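Local coordinates for protein putative phosphohistidine phosphatase, SixA (Nakamurella multipartita, PDB 4HBZ) that probably removes phosphate from phosphohistidine in proteins, as a member of branch 1 of the histidine phosphatase superfamily, at residues 93-102 against 117-127; 131-139 against 171-179. All coordinates share one frame; numbering follows the deposited sequence.

Contact 1 (93-102 against 117-127); sequences LYGGGVDEIL and VVGHAPTIPAT
Thr123 OG1, near the start of helix 123-138, donates to the carbonyl O of Gly96 at 2.7 Å, lying in the carbonyl plane on a lone pair. Its methyl CG2, anti to the backbone N (the hydroxyl has chi1 -67°), rests 3.8 Å from CD1 of Ile101. A threonine suits this place because its two branches serve a polar loop and an apolar helix face at once. Thr127 differs: its OG1 turns back onto its own helix at Thr123 O, 2.8 Å away, while CG2 packs on CD2 of Leu102. Val98 CG2 packs on CB of Ala126 at 3.7 Å. At the start of segment 93-102, Leu93 sends CD2 to CG1 of Val117 on the central strand, 3.8 Å away, and its carbonyl O meets the edge of the His120 ring. Water 1 joins that same O to His120 N. Tyr94 turns its ring edge to the His120 face, planes at 70°; its OH bonds Asp36, and His120 NE2 bonds Ser69. The His120 ring also meets that of His27, consistent with the histidine-rich phosphate pocket of this family. Polar bonds to Gly96 O and through the water thus fix the loop, while aliphatic packing seats the helix.

Contact 2 (131-139 against 171-179); sequences LVRQSLLNR and LAQAGAELQ
Leu131 of helix 123-138 meets Ala176, in the turn leading into the edge strand 177-182 of the mixed β-sheet of the α/β histidine phosphatase fold. The tight part is here: Ala176 N donates to Leu131 O at 3.0 Å, and Ser135 N, the helix's own donor, reaches that oxygen from the opposite face of its plane. Gly175 brings its CA within 3.3 Å of Leu131 O; a CB would clash with Ser135 N and Leu131 O, and the positive phi also favours glycine, so a glycine suits the place. The small methyl of Ala176 lets the chain lie close, and Leu131 CD2 packs on CG of Leu171, the two side chains crossing at about a right angle. On the other flank Val132 CG2 meets CB of Leu178.

Towards solvent the contact becomes polar. Gln173 O, near the end of helix 171-174, accepts from both Gln134 NE2 at 2.9 Å and Asn138 ND2 at 2.8 Å; the second donor also reaches Ala174 O from above its carbonyl plane. With Gln134 CG opposite the backbone N (chi1 -177°), CG lies beside Ala172 O, and the bend at chi2 (69°) then turns the amide so that NE2 meets Gln173 O. Replacing Gln134 by an alanine would probably leave Gln173 O with only Asn138 as a side-chain donor among the two segments and open a gap beside Ala172. Loosest is the pair of Arg139 and Glu177, a long salt bridge between stacked planes 29° apart, in which no N-H points at the carboxylate. Arg139 NH1 instead donates to Ser135 OG, which lies in the guanidinium plane, 3.2 Å away.

Overall arrangement
From the N terminus, segment 93-102 follows strand 86-90 and enters helix 98-106; contact 1 then closes the loop when the chain has passed through strand 114-119 into helix 123-138. Contact 2 opens farther along that same helix and closes after strand 159-164, when helix 171-174 and strand 177-182 arrive. The two are therefore in series, neither nested nor crossed, and their centres lie about 16 Å apart. Helix 123-138 is common to both, tied at its start to the loop and helix after strand 86-90 and at its end to the opposite edge of the sheet. Leu102 bridges them, its CD2 lying 3.7 Å from CD2 of Leu171.

Contact 1 (93-102 against 117-127)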
ATOM      1  N   LEU A  93       9.930  -0.940  -6.963  1.00 12.70           N
ATOM      2  CA  LEU A  93       8.489  -1.146  -6.848  1.00 12.29           C
ATOM      3  C   LEU A  93       7.840  -1.371  -8.202  1.00 12.33           C
ATOM      4  O   LEU A  93       6.668  -1.706  -8.247  1.00 12.74           O
ATOM      5  CB  LEU A  93       7.810  -0.009  -6.114  1.00 12.64           C
ATOM      6  CG  LEU A  93       7.609  -0.134  -4.609  1.00 13.70           C
ATOM      7  CD1 LEU A  93       8.911  -0.378  -3.871  1.00 14.46           C
ATOM      8  CD2 LEU A  93       6.848   1.040  -4.029  1.00 14.91           C
ATOM      9  N   TYR A  94       8.576  -1.191  -9.294  1.00 12.63           N
ATOM     10  CA  TYR A  94       8.074  -1.467 -10.648  1.00 12.77           C
ATOM     11  C   TYR A  94       8.454  -2.915 -10.992  1.00 13.45           C
ATOM     12  O   TYR A  94       9.444  -3.194 -11.629  1.00 15.18           O
ATOM     13  CB  TYR A  94       8.633  -0.464 -11.637  1.00 13.38           C
ATOM     14  CG  TYR A  94       8.182  -0.697 -13.063  1.00 13.66           C
ATOM     15  CD1 TYR A  94       6.859  -0.535 -13.438  1.00 13.06           C
ATOM     16  CD2 TYR A  94       9.103  -1.034 -14.059  1.00 14.78           C
ATOM     17  CE1 TYR A  94       6.445  -0.696 -14.713  1.00 12.75           C
ATOM     18  CE2 TYR A  94       8.691  -1.207 -15.371  1.00 14.89           C
ATOM     19  CZ  TYR A  94       7.329  -1.054 -15.676  1.00 15.15           C
ATOM     20  OH  TYR A  94       6.969  -1.207 -17.014  1.00 15.56           O
ATOM     21  N   GLY A  95       7.628  -3.829 -10.520  1.00 12.90           N
ATOM     22  CA  GLY A  95       7.840  -5.248 -10.729  1.00 13.00           C
ATOM     23  C   GLY A  95       8.503  -6.002  -9.626  1.00 13.32           C
ATOM     24  O   GLY A  95       8.650  -7.218  -9.719  1.00 13.27           O
ATOM     25  N   GLY A  96       8.895  -5.329  -8.535  1.00 12.75           N
ATOM     26  CA  GLY A  96       9.388  -6.025  -7.387  1.00 12.56           C
ATOM     27  C   GLY A  96       8.348  -6.934  -6.759  1.00 11.91           C
ATOM     28  O   GLY A  96       7.151  -6.771  -6.981  1.00 11.76           O
ATOM     29  N   GLY A  97       8.835  -7.893  -5.995  1.00 12.64           N
ATOM     30  CA  GLY A  97       7.974  -8.808  -5.217  1.00 12.16           C
ATOM     31  C   GLY A  97       7.762  -8.324  -3.783  1.00 12.24           C
ATOM     32  O   GLY A  97       8.179  -7.237  -3.385  1.00 12.79           O
ATOM     33  N   VAL A  98       7.110  -9.161  -3.026  1.00 12.23           N
ATOM     34  CA  VAL A  98       6.846  -8.879  -1.621  1.00 11.83           C
ATOM     35  C   VAL A  98       8.105  -8.496  -0.888  1.00 12.92           C
ATOM     36  O   VAL A  98       8.152  -7.534  -0.100  1.00 12.53           O
ATOM     37  CB  VAL A  98       6.111 -10.056  -0.916  1.00 11.64           C
ATOM     38  CG1 VAL A  98       5.980  -9.833   0.562  1.00 12.57           C
ATOM     39  CG2 VAL A  98       4.763 -10.340  -1.564  1.00 11.64           C
ATOM     40  N   ASP A  99       9.183  -9.267  -1.046  1.00 13.75           N
ATOM     41  CA  ASP A  99      10.385  -8.980  -0.265  1.00 15.01           C
ATOM     42  C   ASP A  99      10.979  -7.620  -0.621  1.00 14.22           C
ATOM     43  O   ASP A  99      11.470  -6.917   0.267  1.00 15.25           O
ATOM     44  CB  ASP A  99      11.450 -10.084  -0.427  1.00 16.61           C
ATOM     45  CG  ASP A  99      10.920 -11.475  -0.069  1.00 19.37           C
ATOM     46  OD1 ASP A  99      10.236 -11.631   0.940  1.00 20.43           O
ATOM     47  OD2 ASP A  99      11.140 -12.443  -0.870  1.00 23.71           O
ATOM     48  N   GLU A 100      10.915  -7.203  -1.890  1.00 14.01           N
ATOM     49  CA  GLU A 100      11.415  -5.913  -2.321  1.00 15.95           C
ATOM     50  C   GLU A 100      10.581  -4.766  -1.771  1.00 14.64           C
ATOM     51  O   GLU A 100      11.122  -3.750  -1.294  1.00 16.30           O
ATOM     52  CB  GLU A 100      11.472  -5.803  -3.834  1.00 17.90           C
ATOM     53  CG  GLU A 100      12.531  -6.654  -4.487  1.00 21.59           C
ATOM     54  CD  GLU A 100      12.224  -8.134  -4.501  1.00 25.53           C
ATOM     55  OE1 GLU A 100      11.060  -8.623  -4.552  1.00 22.34           O
ATOM     56  OE2 GLU A 100      13.212  -8.911  -4.461  1.00 36.31           O
ATOM     57  N   ILE A 101       9.278  -4.939  -1.747  1.00 13.81           N
ATOM     58  CA  ILE A 101       8.393  -3.906  -1.221  1.00 13.91           C
ATOM     59  C   ILE A 101       8.647  -3.791   0.276  1.00 13.03           C
ATOM     60  O   ILE A 101       8.790  -2.685   0.803  1.00 13.88           O
ATOM     61  CB  ILE A 101       6.913  -4.191  -1.534  1.00 15.32           C
ATOM     62  CG1 ILE A 101       6.581  -3.712  -2.978  1.00 15.97           C
ATOM     63  CG2 ILE A 101       6.032  -3.474  -0.564  1.00 15.18           C
ATOM     64  CD1 ILE A 101       7.518  -4.057  -4.138  1.00 17.10           C
ATOM     65  N   LEU A 102       8.768  -4.906   0.980  1.00 13.07           N
ATOM     66  CA  LEU A 102       9.001  -4.840   2.403  1.00 14.12           C
ATOM     67  C   LEU A 102      10.372  -4.278   2.741  1.00 13.82           C
ATOM     68  O   LEU A 102      10.501  -3.541   3.723  1.00 14.23           O
ATOM     69  CB  LEU A 102       8.759  -6.170   3.083  1.00 14.75           C
ATOM     70  CG  LEU A 102       7.301  -6.673   3.044  1.00 16.26           C
ATOM     71  CD1 LEU A 102       7.217  -8.020   3.718  1.00 17.53           C
ATOM     72  CD2 LEU A 102       6.335  -5.712   3.720  1.00 16.26           C
ATOM     73  N   VAL A 117       2.291   3.029   0.368  1.00 10.20           N
ATOM     74  CA  VAL A 117       2.989   2.359  -0.724  1.00 10.40           C
ATOM     75  C   VAL A 117       2.103   2.396  -1.950  1.00 10.82           C
ATOM     76  O   VAL A 117       0.968   1.969  -1.860  1.00 11.11           O
ATOM     77  CB  VAL A 117       3.336   0.905  -0.384  1.00 10.80           C
ATOM     78  CG1 VAL A 117       4.055   0.181  -1.526  1.00 12.05           C
ATOM     79  CG2 VAL A 117       4.163   0.824   0.915  1.00 12.72           C
ATOM     80  N   VAL A 118       2.587   2.902  -3.093  1.00 10.48           N
ATOM     81  CA  VAL A 118       1.821   2.922  -4.326  1.00 10.87           C
ATOM     82  C   VAL A 118       2.561   2.056  -5.339  1.00 10.66           C
ATOM     83  O   VAL A 118       3.670   2.360  -5.775  1.00 11.07           O
ATOM     84  CB  VAL A 118       1.634   4.366  -4.844  1.00 11.10           C
ATOM     85  CG1 VAL A 118       0.697   4.355  -6.049  1.00 12.01           C
ATOM     86  CG2 VAL A 118       1.056   5.298  -3.739  1.00 11.83           C
ATOM     87  N   GLY A 119       1.954   0.927  -5.633  1.00 10.06           N
ATOM     88  CA  GLY A 119       2.583  -0.014  -6.534  1.00 10.20           C
ATOM     89  C   GLY A 119       1.623  -0.764  -7.424  1.00 10.40           C
ATOM     90  O   GLY A 119       0.574  -0.266  -7.816  1.00 11.01           O
ATOM     91  N   HIS A 120       2.012  -2.002  -7.768  1.00 10.97           N
ATOM     92  CA  HIS A 120       1.342  -2.783  -8.784  1.00 10.51           C
ATOM     93  C   HIS A 120       0.851  -4.123  -8.225  1.00 10.60           C
ATOM     94  O   HIS A 120       1.495  -4.698  -7.325  1.00 11.26           O
ATOM     95  CB  HIS A 120       2.345  -3.136  -9.919  1.00 10.60           C
ATOM     96  CG  HIS A 120       3.025  -1.942 -10.525  1.00 10.75           C
ATOM     97  ND1 HIS A 120       2.529  -1.327 -11.652  1.00 12.19           N
ATOM     98  CD2 HIS A 120       4.080  -1.193 -10.110  1.00 12.48           C
ATOM     99  CE1 HIS A 120       3.279  -0.258 -11.926  1.00 13.17           C
ATOM    100  NE2 HIS A 120       4.231  -0.169 -11.019  1.00 12.59           N
ATOM    101  N   ALA A 121      -0.241  -4.636  -8.751  1.00 11.22           N
ATOM    102  CA  ALA A 121      -0.603  -6.011  -8.579  1.00 11.63           C
ATOM    103  C   ALA A 121       0.248  -6.891  -9.469  1.00 13.32           C
ATOM    104  O   ALA A 121       0.676  -6.443 -10.504  1.00 16.07           O
ATOM    105  CB  ALA A 121      -2.049  -6.231  -8.881  1.00 12.22           C
ATOM    106  N   PRO A 122       0.499  -8.156  -9.077  1.00 13.20           N
ATOM    107  CA  PRO A 122      -0.032  -8.867  -7.932  1.00 13.60           C
ATOM    108  C   PRO A 122       0.703  -8.589  -6.636  1.00 12.47           C
ATOM    109  O   PRO A 122       0.284  -9.024  -5.526  1.00 13.18           O
ATOM    110  CB  PRO A 122       0.134 -10.331  -8.340  1.00 14.58           C
ATOM    111  CG  PRO A 122       1.336 -10.312  -9.262  1.00 15.69           C
ATOM    112  CD  PRO A 122       1.171  -9.051 -10.040  1.00 14.92           C
ATOM    113  N   THR A 123       1.835  -7.877  -6.681  1.00 11.37           N
ATOM    114  CA  THR A 123       2.648  -7.780  -5.495  1.00 11.45           C
ATOM    115  C   THR A 123       1.967  -7.034  -4.340  1.00 12.04           C
ATOM    116  O   THR A 123       2.103  -7.426  -3.204  1.00 12.48           O
ATOM    117  CB  THR A 123       4.001  -7.070  -5.829  1.00 12.34           C
ATOM    118  OG1 THR A 123       4.719  -7.955  -6.705  1.00 11.85           O
ATOM    119  CG2 THR A 123       4.831  -6.708  -4.586  1.00 13.14           C
ATOM    120  N   ILE A 124       1.228  -5.988  -4.649  1.00 11.58           N
ATOM    121  CA  ILE A 124       0.626  -5.206  -3.569  1.00 11.56           C
ATOM    122  C   ILE A 124      -0.321  -6.061  -2.691  1.00 11.36           C
ATOM    123  O   ILE A 124      -0.150  -6.149  -1.461  1.00 12.21           O
ATOM    124  CB  ILE A 124       0.004  -3.917  -4.100  1.00 11.85           C
ATOM    125  CG1 ILE A 124       1.082  -2.855  -4.450  1.00 12.55           C
ATOM    126  CG2 ILE A 124      -1.026  -3.325  -3.126  1.00 11.81           C
ATOM    127  CD1 ILE A 124       1.813  -2.193  -3.287  1.00 15.45           C
ATOM    128  N   PRO A 125      -1.308  -6.703  -3.312  1.00 11.97           N
ATOM    129  CA  PRO A 125      -2.177  -7.582  -2.479  1.00 12.14           C
ATOM    130  C   PRO A 125      -1.441  -8.770  -1.856  1.00 11.88           C
ATOM    131  O   PRO A 125      -1.759  -9.150  -0.731  1.00 12.38           O
ATOM    132  CB  PRO A 125      -3.287  -8.003  -3.410  1.00 13.15           C
ATOM    133  CG  PRO A 125      -2.839  -7.631  -4.759  1.00 13.15           C
ATOM    134  CD  PRO A 125      -1.815  -6.562  -4.675  1.00 12.20           C
ATOM    135  N   ALA A 126      -0.447  -9.300  -2.533  1.00 12.01           N
ATOM    136  CA  ALA A 126       0.336 -10.406  -1.969  1.00 11.82           C
ATOM    137  C   ALA A 126       1.055  -9.953  -0.713  1.00 11.27           C
ATOM    138  O   ALA A 126       1.231 -10.756   0.234  1.00 11.46           O
ATOM    139  CB  ALA A 126       1.345 -10.905  -2.972  1.00 12.80           C
ATOM    140  N   THR A 127       1.562  -8.731  -0.711  1.00 11.39           N
ATOM    141  CA  THR A 127       2.239  -8.177   0.417  1.00 11.30           C
ATOM    142  C   THR A 127       1.297  -8.074   1.619  1.00 11.59           C
ATOM    143  O   THR A 127       1.635  -8.438   2.723  1.00 11.43           O
ATOM    144  CB  THR A 127       2.873  -6.814   0.087  1.00 11.69           C
ATOM    145  OG1 THR A 127       3.826  -6.942  -1.012  1.00 11.91           O
ATOM    146  CG2 THR A 127       3.580  -6.242   1.254  1.00 12.85           C
TER
HETATM  147  O   HOH W   1       4.624  -2.951  -6.820  1.00 12.21           O

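Contact 2 (131-139 against 171-179)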
ATOM      1  N   LEU A 131       1.606 -10.175   5.215  1.00 12.17           N
ATOM      2  CA  LEU A 131       1.667  -9.476   6.496  1.00 11.82           C
ATOM      3  C   LEU A 131       0.569  -9.941   7.447  1.00 11.93           C
ATOM      4  O   LEU A 131       0.791 -10.150   8.663  1.00 11.68           O
ATOM      5  CB  LEU A 131       1.549  -7.951   6.296  1.00 11.85           C
ATOM      6  CG  LEU A 131       2.787  -7.287   5.650  1.00 11.68           C
ATOM      7  CD1 LEU A 131       2.484  -5.834   5.353  1.00 12.67           C
ATOM      8  CD2 LEU A 131       4.065  -7.435   6.448  1.00 12.87           C
ATOM      9  N   VAL A 132      -0.633 -10.124   6.885  1.00 12.23           N
ATOM     10  CA  VAL A 132      -1.773 -10.627   7.699  1.00 13.14           C
ATOM     11  C   VAL A 132      -1.469 -11.996   8.260  1.00 13.83           C
ATOM     12  O   VAL A 132      -1.706 -12.274   9.442  1.00 15.20           O
ATOM     13  CB  VAL A 132      -3.087 -10.587   6.905  1.00 14.35           C
ATOM     14  CG1 VAL A 132      -4.179 -11.438   7.560  1.00 15.26           C
ATOM     15  CG2 VAL A 132      -3.491  -9.156   6.697  1.00 14.39           C
ATOM     16  N   ARG A 133      -0.982 -12.900   7.417  1.00 13.89           N
ATOM     17  CA  ARG A 133      -0.724 -14.255   7.885  1.00 16.16           C
ATOM     18  C   ARG A 133       0.368 -14.298   8.919  1.00 15.43           C
ATOM     19  O   ARG A 133       0.330 -15.105   9.830  1.00 16.43           O
ATOM     20  CB  ARG A 133      -0.392 -15.123   6.669  1.00 17.61           C
ATOM     21  CG  ARG A 133      -1.546 -15.281   5.658  1.00 20.12           C
ATOM     22  CD  ARG A 133      -2.999 -15.359   6.196  1.00 25.00           C
ATOM     23  NE  ARG A 133      -3.262 -16.675   6.740  1.00 28.11           N
ATOM     24  CZ  ARG A 133      -4.466 -17.150   7.124  1.00 32.18           C
ATOM     25  NH1 ARG A 133      -5.598 -16.416   7.025  1.00 32.51           N
ATOM     26  NH2 ARG A 133      -4.531 -18.382   7.609  1.00 35.59           N
ATOM     27  N   GLN A 134       1.391 -13.462   8.771  1.00 15.07           N
ATOM     28  CA  GLN A 134       2.483 -13.401   9.767  1.00 15.39           C
ATOM     29  C   GLN A 134       1.961 -12.915  11.105  1.00 16.33           C
ATOM     30  O   GLN A 134       2.329 -13.414  12.166  1.00 17.34           O
ATOM     31  CB  GLN A 134       3.629 -12.528   9.235  1.00 15.57           C
ATOM     32  CG  GLN A 134       4.853 -12.458  10.144  1.00 16.88           C
ATOM     33  CD  GLN A 134       5.648 -13.775  10.236  1.00 20.07           C
ATOM     34  OE1 GLN A 134       5.618 -14.616   9.350  1.00 24.03           O
ATOM     35  NE2 GLN A 134       6.414 -13.889  11.263  1.00 24.76           N
ATOM     36  N   SER A 135       1.114 -11.903  11.053  1.00 15.92           N
ATOM     37  CA  SER A 135       0.532 -11.385  12.280  1.00 18.53           C
ATOM     38  C   SER A 135      -0.334 -12.459  12.990  1.00 20.35           C
ATOM     39  O   SER A 135      -0.265 -12.618  14.227  1.00 20.62           O
ATOM     40  CB  SER A 135      -0.243 -10.118  11.991  1.00 19.66           C
ATOM     41  OG  SER A 135      -0.772  -9.588  13.218  1.00 22.67           O
ATOM     42  N   LEU A 136      -1.115 -13.199  12.224  1.00 21.63           N
ATOM     43  CA  LEU A 136      -1.885 -14.343  12.783  1.00 24.21           C
ATOM     44  C   LEU A 136      -0.978 -15.310  13.517  1.00 25.22           C
ATOM     45  O   LEU A 136      -1.286 -15.760  14.649  1.00 25.52           O
ATOM     46  CB  LEU A 136      -2.621 -15.077  11.661  1.00 26.55           C
ATOM     47  CG  LEU A 136      -3.827 -14.419  11.034  1.00 31.62           C
ATOM     48  CD1 LEU A 136      -4.295 -15.289   9.870  1.00 33.80           C
ATOM     49  CD2 LEU A 136      -4.954 -14.306  12.064  1.00 32.82           C
ATOM     50  N   LEU A 137       0.134 -15.657  12.884  1.00 23.99           N
ATOM     51  CA  LEU A 137       1.064 -16.609  13.464  1.00 25.36           C
ATOM     52  C   LEU A 137       1.560 -16.059  14.785  1.00 25.29           C
ATOM     53  O   LEU A 137       1.561 -16.756  15.816  1.00 26.17           O
ATOM     54  CB  LEU A 137       2.221 -16.851  12.491  1.00 26.25           C
ATOM     55  CG  LEU A 137       3.378 -17.680  13.088  1.00 29.74           C
ATOM     56  CD1 LEU A 137       2.893 -19.059  13.519  1.00 32.70           C
ATOM     57  CD2 LEU A 137       4.493 -17.802  12.072  1.00 32.13           C
ATOM     58  N   ASN A 138       1.972 -14.795  14.776  1.00 24.27           N
ATOM     59  CA  ASN A 138       2.534 -14.185  15.969  1.00 26.16           C
ATOM     60  C   ASN A 138       1.538 -14.108  17.110  1.00 30.24           C
ATOM     61  O   ASN A 138       1.948 -14.190  18.269  1.00 31.90           O
ATOM     62  CB  ASN A 138       3.115 -12.804  15.655  1.00 25.83           C
ATOM     63  CG  ASN A 138       4.345 -12.883  14.779  1.00 26.22           C
ATOM     64  OD1 ASN A 138       4.974 -13.929  14.667  1.00 29.49           O
ATOM     65  ND2 ASN A 138       4.679 -11.793  14.126  1.00 25.53           N
ATOM     66  N   ARG A 139       0.252 -14.016  16.782  1.00 31.94           N
ATOM     67  CA  ARG A 139      -0.836 -13.921  17.744  1.00 37.06           C
ATOM     68  C   ARG A 139      -1.364 -15.319  18.138  1.00 40.35           C
ATOM     69  O   ARG A 139      -2.391 -15.428  18.814  1.00 41.63           O
ATOM     70  CB  ARG A 139      -1.974 -13.079  17.137  1.00 38.87           C
ATOM     71  CG  ARG A 139      -1.703 -11.571  17.158  1.00 43.62           C
ATOM     72  CD  ARG A 139      -2.404 -10.804  16.036  1.00 47.05           C
ATOM     73  NE  ARG A 139      -3.757 -11.311  15.778  1.00 51.60           N
ATOM     74  CZ  ARG A 139      -4.365 -11.300  14.590  1.00 54.24           C
ATOM     75  NH1 ARG A 139      -3.761 -10.814  13.509  1.00 55.69           N
ATOM     76  NH2 ARG A 139      -5.596 -11.780  14.476  1.00 56.96           N
ATOM     77  N   LEU A 171       8.920  -5.213   9.958  1.00 14.79           N
ATOM     78  CA  LEU A 171       7.610  -5.531   9.425  1.00 15.56           C
ATOM     79  C   LEU A 171       7.473  -6.933   8.906  1.00 15.67           C
ATOM     80  O   LEU A 171       6.446  -7.598   9.127  1.00 17.32           O
ATOM     81  CB  LEU A 171       7.225  -4.445   8.391  1.00 16.20           C
ATOM     82  CG  LEU A 171       5.895  -4.501   7.744  1.00 17.02           C
ATOM     83  CD1 LEU A 171       4.746  -4.344   8.704  1.00 16.81           C
ATOM     84  CD2 LEU A 171       5.857  -3.433   6.653  1.00 16.40           C
ATOM     85  N   ALA A 172       8.470  -7.455   8.219  1.00 16.55           N
ATOM     86  CA  ALA A 172       8.374  -8.783   7.697  1.00 18.55           C
ATOM     87  C   ALA A 172       8.192  -9.834   8.790  1.00 19.74           C
ATOM     88  O   ALA A 172       7.428 -10.784   8.607  1.00 23.00           O
ATOM     89  CB  ALA A 172       9.558  -9.103   6.810  1.00 19.78           C
ATOM     90  N   GLN A 173       8.832  -9.639   9.931  1.00 17.95           N
ATOM     91  CA  GLN A 173       8.713 -10.577  11.041  1.00 18.90           C
ATOM     92  C   GLN A 173       7.469 -10.317  11.892  1.00 17.64           C
ATOM     93  O   GLN A 173       6.899 -11.263  12.459  1.00 18.54           O
ATOM     94  CB  GLN A 173       9.965 -10.530  11.939  1.00 22.41           C
ATOM     95  CG  GLN A 173      11.241 -11.032  11.253  1.00 28.94           C
ATOM     96  CD  GLN A 173      11.683 -10.171  10.061  1.00 34.41           C
ATOM     97  OE1 GLN A 173      11.674  -8.892  10.103  1.00 37.38           O
ATOM     98  NE2 GLN A 173      12.034 -10.861   8.949  1.00 34.74           N
ATOM     99  N   ALA A 174       7.119  -9.025  12.082  1.00 16.18           N
ATOM    100  CA  ALA A 174       6.046  -8.624  12.987  1.00 16.20           C
ATOM    101  C   ALA A 174       4.679  -8.857  12.311  1.00 15.38           C
ATOM    102  O   ALA A 174       3.681  -9.210  12.997  1.00 16.05           O
ATOM    103  CB  ALA A 174       6.157  -7.165  13.373  1.00 16.22           C
ATOM    104  N   GLY A 175       4.648  -8.713  10.998  1.00 14.01           N
ATOM    105  CA  GLY A 175       3.366  -8.749  10.272  1.00 13.18           C
ATOM    106  C   GLY A 175       2.562  -7.491  10.545  1.00 13.30           C
ATOM    107  O   GLY A 175       3.037  -6.535  11.218  1.00 14.07           O
ATOM    108  N   ALA A 176       1.317  -7.499  10.075  1.00 13.00           N
ATOM    109  CA  ALA A 176       0.410  -6.378  10.383  1.00 12.55           C
ATOM    110  C   ALA A 176      -1.009  -6.913  10.283  1.00 14.07           C
ATOM    111  O   ALA A 176      -1.266  -7.806   9.497  1.00 16.18           O
ATOM    112  CB  ALA A 176       0.624  -5.219   9.434  1.00 12.09           C
ATOM    113  N   GLU A 177      -1.909  -6.299  11.027  1.00 14.23           N
ATOM    114  CA  GLU A 177      -3.310  -6.705  11.019  1.00 15.18           C
ATOM    115  C   GLU A 177      -4.086  -5.828  10.046  1.00 15.00           C
ATOM    116  O   GLU A 177      -3.899  -4.606   9.989  1.00 14.86           O
ATOM    117  CB  GLU A 177      -3.902  -6.504  12.406  1.00 18.47           C
ATOM    118  CG  GLU A 177      -3.352  -7.501  13.439  1.00 24.08           C
ATOM    119  CD  GLU A 177      -4.130  -7.372  14.742  1.00 32.58           C
ATOM    120  OE1 GLU A 177      -5.354  -7.742  14.777  1.00 42.79           O
ATOM    121  OE2 GLU A 177      -3.542  -6.840  15.699  1.00 41.88           O
ATOM    122  N   LEU A 178      -4.966  -6.463   9.298  1.00 13.78           N
ATOM    123  CA  LEU A 178      -5.746  -5.752   8.298  1.00 13.55           C
ATOM    124  C   LEU A 178      -6.893  -5.036   8.970  1.00 13.64           C
ATOM    125  O   LEU A 178      -7.724  -5.698   9.666  1.00 16.10           O
ATOM    126  CB  LEU A 178      -6.261  -6.740   7.276  1.00 14.78           C
ATOM    127  CG  LEU A 178      -7.107  -6.195   6.134  1.00 15.27           C
ATOM    128  CD1 LEU A 178      -6.325  -5.193   5.275  1.00 15.63           C
ATOM    129  CD2 LEU A 178      -7.528  -7.344   5.255  1.00 16.76           C
ATOM    130  N   GLN A 179      -6.987  -3.730   8.740  1.00 13.17           N
ATOM    131  CA  GLN A 179      -8.066  -2.891   9.275  1.00 14.39           C
ATOM    132  C   GLN A 179      -9.231  -2.758   8.293  1.00 14.52           C
ATOM    133  O   GLN A 179     -10.402  -2.822   8.706  1.00 15.68           O
ATOM    134  CB  GLN A 179      -7.547  -1.500   9.697  1.00 15.82           C
ATOM    135  CG  GLN A 179      -6.404  -1.519  10.716  1.00 18.30           C
ATOM    136  CD  GLN A 179      -6.738  -2.369  11.913  1.00 23.00           C
ATOM    137  OE1 GLN A 179      -7.712  -2.089  12.622  1.00 28.09           O
ATOM    138  NE2 GLN A 179      -5.977  -3.438  12.131  1.00 24.62           N
TER
HETATM  139  O   HOH W   2       1.038  -7.662  13.760  1.00 41.97           O